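Local coordinates for protein geranyl diphosphate synthase small subunit (Antirrhinum majus, PDB 3QKC) that probably serves as the regulatory partner of a heteromeric prenyltransferase that joins isopentenyl and dimethylallyl diphosphates into geranyl diphosphate, the C10 precursor of monoterpenes, at residues F208-Y211 against V212-Q216; I153-G156 against Q157-L161. All coordinates share one frame; numbering follows the deposited sequence.

Contact 1 (F208-Y211 against V212-Q216); sequences FGLY and VGTVQ
Phe208 and Val212 meet one helical turn apart, where the valine lays a methyl obliquely against the phenyl ring. CG1 of Val212 comes 3.7 Å from CZ of Phe208 and 4.2 Å from the ring centroid, 29° off the normal, an off-centre CH-pi contact. The ring hangs anti to the backbone N of Phe208 (chi1 178°), which carries it beside its own carbonyl carbon and brings the end of the ring close to Val212. CG2 of Val212 lies beside the CD2-CE2 bond, 3.8 Å from CE2 of Phe208. Without the ring, as with an alanine here, the Val212 methyls would probably lose their aromatic partner and a gap would open against Leu52, Ala237 and Leu241, which also pack on the ring.

The carbonyl of Gly209 accepts the N-H of Gly213, where glycine probably suits because a CB would come tight against Gly209 O. CG2 of Val212 also lies 3.4 Å from Gly209 O.

The carbonyl of Leu210 is gripped twice. Thr214 N donates from one face of the carbonyl plane at 2.9 Å to Leu210 O, while Thr214 OG1 donates to the same Leu210 O from the opposite face at 2.8 Å. Placing OG1 beside the backbone N (chi1 -57°) lets a buried threonine satisfy its hydroxyl within its own helix. The leucine side chain turns instead to Lys177 and Ala185 of helix 169-195.

Tyr211 accepts the N-H of Val215 through its carbonyl, and its broad ring, at a partly exposed position, can pack on Leu233 and Leu236 of helix 227-241. This all-helical packing is characteristic of the prenyltransferase fold: apolar groups face neighbouring helices, while the backbone N-H groups and carbonyls described here, with Thr214 OG1, pair inside the helix.

Contact 2 (I153-G156 against Q157-L161); sequences IVEG and QYHEL
Glu155 reaches one turn along its helix to His159, whose NE2 donates a weak bond of 3.2 Å to Glu155 OE1, an i to i+4 side-chain interaction on one helix face. That oxygen sits at the imidazole edge, in plane, but the carboxylate is turned 69° from the ring, and the N-H...O angle is 143°. A bend at chi2 (-58°) brings the carboxylate to the histidine. Over the centre of the imidazole lies Tyr158 CD1, 3.9 Å above its plane.

On another side of the helix, Gln157 crosses Ile153, its CG 3.2 Å from Ile153 O and its NE2 3.5 Å from Ile153 CG2. The long amide suits this place because NE2 can run past the isoleucine to Glu85 OE1; OE1 of Gln157, beside Val154 CG2, is buried without a partner.

In the second shell Tyr174 holds the first pair: its OH bonds Glu155 OE1 and its ring meets that of His159. The short helix 153-160 packs against helix 169-195, through Leu183 and Leu171 and a Glu160-Lys179 salt bridge, and against helix 68-85, through Ala81, with Val33 and Leu110 of the second subunit packing on Val154 and Gln157.

Along the chain contact 2 comes first, on the short helix 153-160, and contact 1 follows on helix 199-219, with the long helix 169-195 between them in sequence. Their centres lie about 17 Å apart and their nearest atoms about 10 Å, so the two do not touch. Helix 169-195 nevertheless packs against both, giving them a common neighbour in the all-helical domain. Contact 1 lies nearer the centre of the chain and is untouched by the other subunit, whereas contact 2 meets the second copy of the protein. One therefore belongs to the packing within a subunit, the other partly to the interface of the two-copy assembly seen in this crystal structure.

Contact 1 (F208-Y211 against V212-Q216)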
ATOM      1  N   PHE A 208      18.245  -0.207 -16.249  1.00 43.86           N
ATOM      2  CA  PHE A 208      19.129   0.863 -15.797  1.00 43.30           C
ATOM      3  C   PHE A 208      18.994   1.114 -14.301  1.00 41.47           C
ATOM      4  O   PHE A 208      19.988   1.094 -13.583  1.00 41.53           O
ATOM      5  CB  PHE A 208      18.908   2.181 -16.543  1.00 43.57           C
ATOM      6  CG  PHE A 208      19.799   3.287 -16.042  1.00 44.98           C
ATOM      7  CD1 PHE A 208      21.123   3.383 -16.478  1.00 44.46           C
ATOM      8  CD2 PHE A 208      19.339   4.199 -15.085  1.00 41.97           C
ATOM      9  CE1 PHE A 208      21.971   4.391 -15.990  1.00 46.05           C
ATOM     10  CE2 PHE A 208      20.179   5.206 -14.596  1.00 43.59           C
ATOM     11  CZ  PHE A 208      21.495   5.304 -15.052  1.00 43.07           C
ATOM     12  N   GLY A 209      17.762   1.360 -13.851  1.00 40.06           N
ATOM     13  CA  GLY A 209      17.488   1.659 -12.450  1.00 38.57           C
ATOM     14  C   GLY A 209      17.970   0.563 -11.537  1.00 38.39           C
ATOM     15  O   GLY A 209      18.614   0.828 -10.530  1.00 38.01           O
ATOM     16  N   LEU A 210      17.680  -0.683 -11.907  1.00 39.31           N
ATOM     17  CA  LEU A 210      18.146  -1.834 -11.135  1.00 39.54           C
ATOM     18  C   LEU A 210      19.648  -1.811 -10.894  1.00 40.40           C
ATOM     19  O   LEU A 210      20.093  -2.057  -9.767  1.00 40.20           O
ATOM     20  CB  LEU A 210      17.740  -3.153 -11.787  1.00 40.82           C
ATOM     21  CG  LEU A 210      17.831  -4.443 -10.954  1.00 41.81           C
ATOM     22  CD1 LEU A 210      16.943  -4.404  -9.709  1.00 39.95           C
ATOM     23  CD2 LEU A 210      17.466  -5.657 -11.819  1.00 42.73           C
ATOM     24  N   TYR A 211      20.420  -1.522 -11.943  1.00 41.30           N
ATOM     25  CA  TYR A 211      21.873  -1.561 -11.848  1.00 42.54           C
ATOM     26  C   TYR A 211      22.406  -0.455 -10.931  1.00 41.05           C
ATOM     27  O   TYR A 211      23.158  -0.735 -10.007  1.00 41.01           O
ATOM     28  CB  TYR A 211      22.546  -1.507 -13.234  1.00 44.89           C
ATOM     29  CG  TYR A 211      22.103  -2.580 -14.217  1.00 45.77           C
ATOM     30  CD1 TYR A 211      21.903  -2.267 -15.562  1.00 46.91           C
ATOM     31  CD2 TYR A 211      21.884  -3.901 -13.807  1.00 46.63           C
ATOM     32  CE1 TYR A 211      21.495  -3.241 -16.484  1.00 47.88           C
ATOM     33  CE2 TYR A 211      21.465  -4.881 -14.710  1.00 47.57           C
ATOM     34  CZ  TYR A 211      21.282  -4.543 -16.048  1.00 48.74           C
ATOM     35  OH  TYR A 211      20.885  -5.488 -16.955  1.00 49.87           O
ATOM     36  N   VAL A 212      22.004   0.789 -11.178  1.00 39.82           N
ATOM     37  CA  VAL A 212      22.421   1.899 -10.309  1.00 39.34           C
ATOM     38  C   VAL A 212      21.881   1.811  -8.875  1.00 38.81           C
ATOM     39  O   VAL A 212      22.558   2.233  -7.938  1.00 39.48           O
ATOM     40  CB  VAL A 212      22.127   3.291 -10.929  1.00 38.77           C
ATOM     41  CG1 VAL A 212      23.009   3.502 -12.173  1.00 39.13           C
ATOM     42  CG2 VAL A 212      20.648   3.468 -11.263  1.00 36.77           C
ATOM     43  N   GLY A 213      20.681   1.249  -8.705  1.00 37.55           N
ATOM     44  CA  GLY A 213      20.117   1.039  -7.378  1.00 36.29           C
ATOM     45  C   GLY A 213      20.864  -0.017  -6.599  1.00 37.41           C
ATOM     46  O   GLY A 213      21.142   0.152  -5.398  1.00 37.13           O
ATOM     47  N   THR A 214      21.206  -1.117  -7.280  1.00 38.59           N
ATOM     48  CA  THR A 214      22.070  -2.127  -6.682  1.00 39.73           C
ATOM     49  C   THR A 214      23.424  -1.522  -6.268  1.00 41.24           C
ATOM     50  O   THR A 214      23.912  -1.778  -5.161  1.00 41.48           O
ATOM     51  CB  THR A 214      22.267  -3.338  -7.610  1.00 40.83           C
ATOM     52  OG1 THR A 214      20.987  -3.904  -7.934  1.00 36.31           O
ATOM     53  CG2 THR A 214      23.144  -4.398  -6.941  1.00 38.26           C
ATOM     54  N   VAL A 215      24.023  -0.716  -7.141  1.00 42.89           N
ATOM     55  CA  VAL A 215      25.266  -0.002  -6.790  1.00 45.14           C
ATOM     56  C   VAL A 215      25.073   0.901  -5.557  1.00 45.20           C
ATOM     57  O   VAL A 215      25.866   0.853  -4.628  1.00 45.58           O
ATOM     58  CB  VAL A 215      25.845   0.779  -7.987  1.00 46.00           C
ATOM     59  CG1 VAL A 215      26.936   1.782  -7.539  1.00 46.34           C
ATOM     60  CG2 VAL A 215      26.389  -0.197  -9.032  1.00 47.08           C
ATOM     61  N   GLN A 216      23.989   1.672  -5.536  1.00 45.38           N
ATOM     62  CA  GLN A 216      23.679   2.544  -4.399  1.00 46.24           C
ATOM     63  C   GLN A 216      23.517   1.729  -3.106  1.00 47.07           C
ATOM     64  O   GLN A 216      24.051   2.101  -2.044  1.00 48.03           O
ATOM     65  CB  GLN A 216      22.434   3.383  -4.703  1.00 46.02           C
ATOM     66  CG  GLN A 216      22.486   4.817  -4.169  1.00 48.71           C
ATOM     67  CD  GLN A 216      23.393   5.754  -4.985  1.00 46.83           C
ATOM     68  OE1 GLN A 216      24.423   5.345  -5.540  1.00 50.52           O
ATOM     69  NE2 GLN A 216      23.003   7.020  -5.054  1.00 49.24           N
TER

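Contact 2 (I153-G156 against Q157-L161)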
ATOM      1  N   ILE A 153      11.181  -4.674  -1.986  1.00 33.45           N
ATOM      2  CA  ILE A 153      11.769  -4.320  -0.694  1.00 32.46           C
ATOM      3  C   ILE A 153      11.560  -5.363   0.407  1.00 33.07           C
ATOM      4  O   ILE A 153      12.478  -5.641   1.163  1.00 32.77           O
ATOM      5  CB  ILE A 153      11.294  -2.935  -0.205  1.00 30.65           C
ATOM      6  CG1 ILE A 153      11.950  -1.827  -1.025  1.00 30.82           C
ATOM      7  CG2 ILE A 153      11.638  -2.725   1.269  1.00 31.26           C
ATOM      8  CD1 ILE A 153      11.275  -0.488  -0.868  1.00 29.56           C
ATOM      9  N   VAL A 154      10.351  -5.914   0.493  1.00 34.16           N
ATOM     10  CA  VAL A 154       9.988  -6.854   1.554  1.00 35.95           C
ATOM     11  C   VAL A 154      10.686  -8.218   1.334  1.00 38.76           C
ATOM     12  O   VAL A 154      11.050  -8.894   2.297  1.00 39.20           O
ATOM     13  CB  VAL A 154       8.419  -6.923   1.739  1.00 35.38           C
ATOM     14  CG1 VAL A 154       7.995  -8.141   2.490  1.00 37.32           C
ATOM     15  CG2 VAL A 154       7.892  -5.634   2.479  1.00 35.59           C
ATOM     16  N   GLU A 155      10.898  -8.592   0.070  1.00 41.04           N
ATOM     17  CA  GLU A 155      11.739  -9.753  -0.267  1.00 44.41           C
ATOM     18  C   GLU A 155      13.150  -9.512   0.293  1.00 45.03           C
ATOM     19  O   GLU A 155      13.699 -10.356   1.003  1.00 46.80           O
ATOM     20  CB  GLU A 155      11.819  -9.967  -1.791  1.00 46.02           C
ATOM     21  CG  GLU A 155      11.460 -11.379  -2.330  1.00 53.22           C
ATOM     22  CD  GLU A 155      12.286 -12.539  -1.781  1.00 49.43           C
ATOM     23  OE1 GLU A 155      12.982 -13.227  -2.588  1.00 56.37           O
ATOM     24  OE2 GLU A 155      12.216 -12.797  -0.551  1.00 55.10           O
ATOM     25  N   GLY A 156      13.716  -8.346  -0.023  1.00 43.49           N
ATOM     26  CA  GLY A 156      15.028  -7.940   0.476  1.00 43.12           C
ATOM     27  C   GLY A 156      15.120  -7.969   1.987  1.00 42.88           C
ATOM     28  O   GLY A 156      16.035  -8.571   2.552  1.00 44.14           O
ATOM     29  N   GLN A 157      14.162  -7.334   2.655  1.00 41.13           N
ATOM     30  CA  GLN A 157      14.178  -7.298   4.112  1.00 41.06           C
ATOM     31  C   GLN A 157      14.087  -8.717   4.713  1.00 42.43           C
ATOM     32  O   GLN A 157      14.732  -9.005   5.724  1.00 42.85           O
ATOM     33  CB  GLN A 157      13.057  -6.420   4.652  1.00 39.39           C
ATOM     34  CG  GLN A 157      13.065  -4.947   4.202  1.00 38.13           C
ATOM     35  CD  GLN A 157      11.811  -4.231   4.674  1.00 37.29           C
ATOM     36  OE1 GLN A 157      10.802  -4.868   4.957  1.00 37.31           O
ATOM     37  NE2 GLN A 157      11.876  -2.916   4.787  1.00 36.72           N
ATOM     38  N   TYR A 158      13.294  -9.579   4.081  1.00 43.61           N
ATOM     39  CA  TYR A 158      13.169 -10.996   4.477  1.00 46.75           C
ATOM     40  C   TYR A 158      14.544 -11.679   4.503  1.00 49.52           C
ATOM     41  O   TYR A 158      14.904 -12.287   5.501  1.00 51.13           O
ATOM     42  CB  TYR A 158      12.158 -11.756   3.585  1.00 46.95           C
ATOM     43  CG  TYR A 158      11.928 -13.231   3.928  1.00 48.95           C
ATOM     44  CD1 TYR A 158      12.674 -14.250   3.307  1.00 50.42           C
ATOM     45  CD2 TYR A 158      10.959 -13.606   4.853  1.00 48.95           C
ATOM     46  CE1 TYR A 158      12.463 -15.607   3.620  1.00 52.42           C
ATOM     47  CE2 TYR A 158      10.736 -14.939   5.175  1.00 50.86           C
ATOM     48  CZ  TYR A 158      11.488 -15.940   4.558  1.00 52.42           C
ATOM     49  OH  TYR A 158      11.249 -17.254   4.888  1.00 54.43           O
ATOM     50  N   HIS A 159      15.321 -11.558   3.430  1.00 50.68           N
ATOM     51  CA  HIS A 159      16.647 -12.211   3.403  1.00 53.34           C
ATOM     52  C   HIS A 159      17.713 -11.472   4.203  1.00 54.47           C
ATOM     53  O   HIS A 159      18.734 -12.051   4.568  1.00 56.30           O
ATOM     54  CB  HIS A 159      17.130 -12.453   1.975  1.00 53.38           C
ATOM     55  CG  HIS A 159      16.227 -13.333   1.183  1.00 53.63           C
ATOM     56  ND1 HIS A 159      16.166 -14.696   1.371  1.00 55.56           N
ATOM     57  CD2 HIS A 159      15.338 -13.044   0.206  1.00 52.59           C
ATOM     58  CE1 HIS A 159      15.279 -15.211   0.537  1.00 55.58           C
ATOM     59  NE2 HIS A 159      14.761 -14.228  -0.180  1.00 53.78           N
ATOM     60  N   GLU A 160      17.458 -10.195   4.478  1.00 54.00           N
ATOM     61  CA  GLU A 160      18.350  -9.363   5.276  1.00 55.39           C
ATOM     62  C   GLU A 160      18.388  -9.829   6.727  1.00 57.66           C
ATOM     63  O   GLU A 160      19.316  -9.505   7.476  1.00 58.48           O
ATOM     64  CB  GLU A 160      17.880  -7.909   5.212  1.00 53.78           C
ATOM     65  CG  GLU A 160      18.945  -6.886   5.545  1.00 54.74           C
ATOM     66  CD  GLU A 160      18.477  -5.462   5.344  1.00 52.41           C
ATOM     67  OE1 GLU A 160      17.314  -5.240   4.930  1.00 51.82           O
ATOM     68  OE2 GLU A 160      19.284  -4.554   5.613  1.00 53.40           O
ATOM     69  N   LEU A 161      17.362 -10.585   7.110  1.00 59.19           N
ATOM     70  CA  LEU A 161      17.248 -11.146   8.452  1.00 61.77           C
ATOM     71  C   LEU A 161      18.312 -12.205   8.770  1.00 65.72           C
ATOM     72  O   LEU A 161      18.929 -12.159   9.837  1.00 66.98           O
ATOM     73  CB  LEU A 161      15.832 -11.688   8.679  1.00 60.76           C
ATOM     74  CG  LEU A 161      14.762 -10.603   8.848  1.00 58.22           C
ATOM     75  CD1 LEU A 161      13.385 -11.218   9.012  1.00 58.54           C
ATOM     76  CD2 LEU A 161      15.092  -9.692  10.019  1.00 58.93           C
TER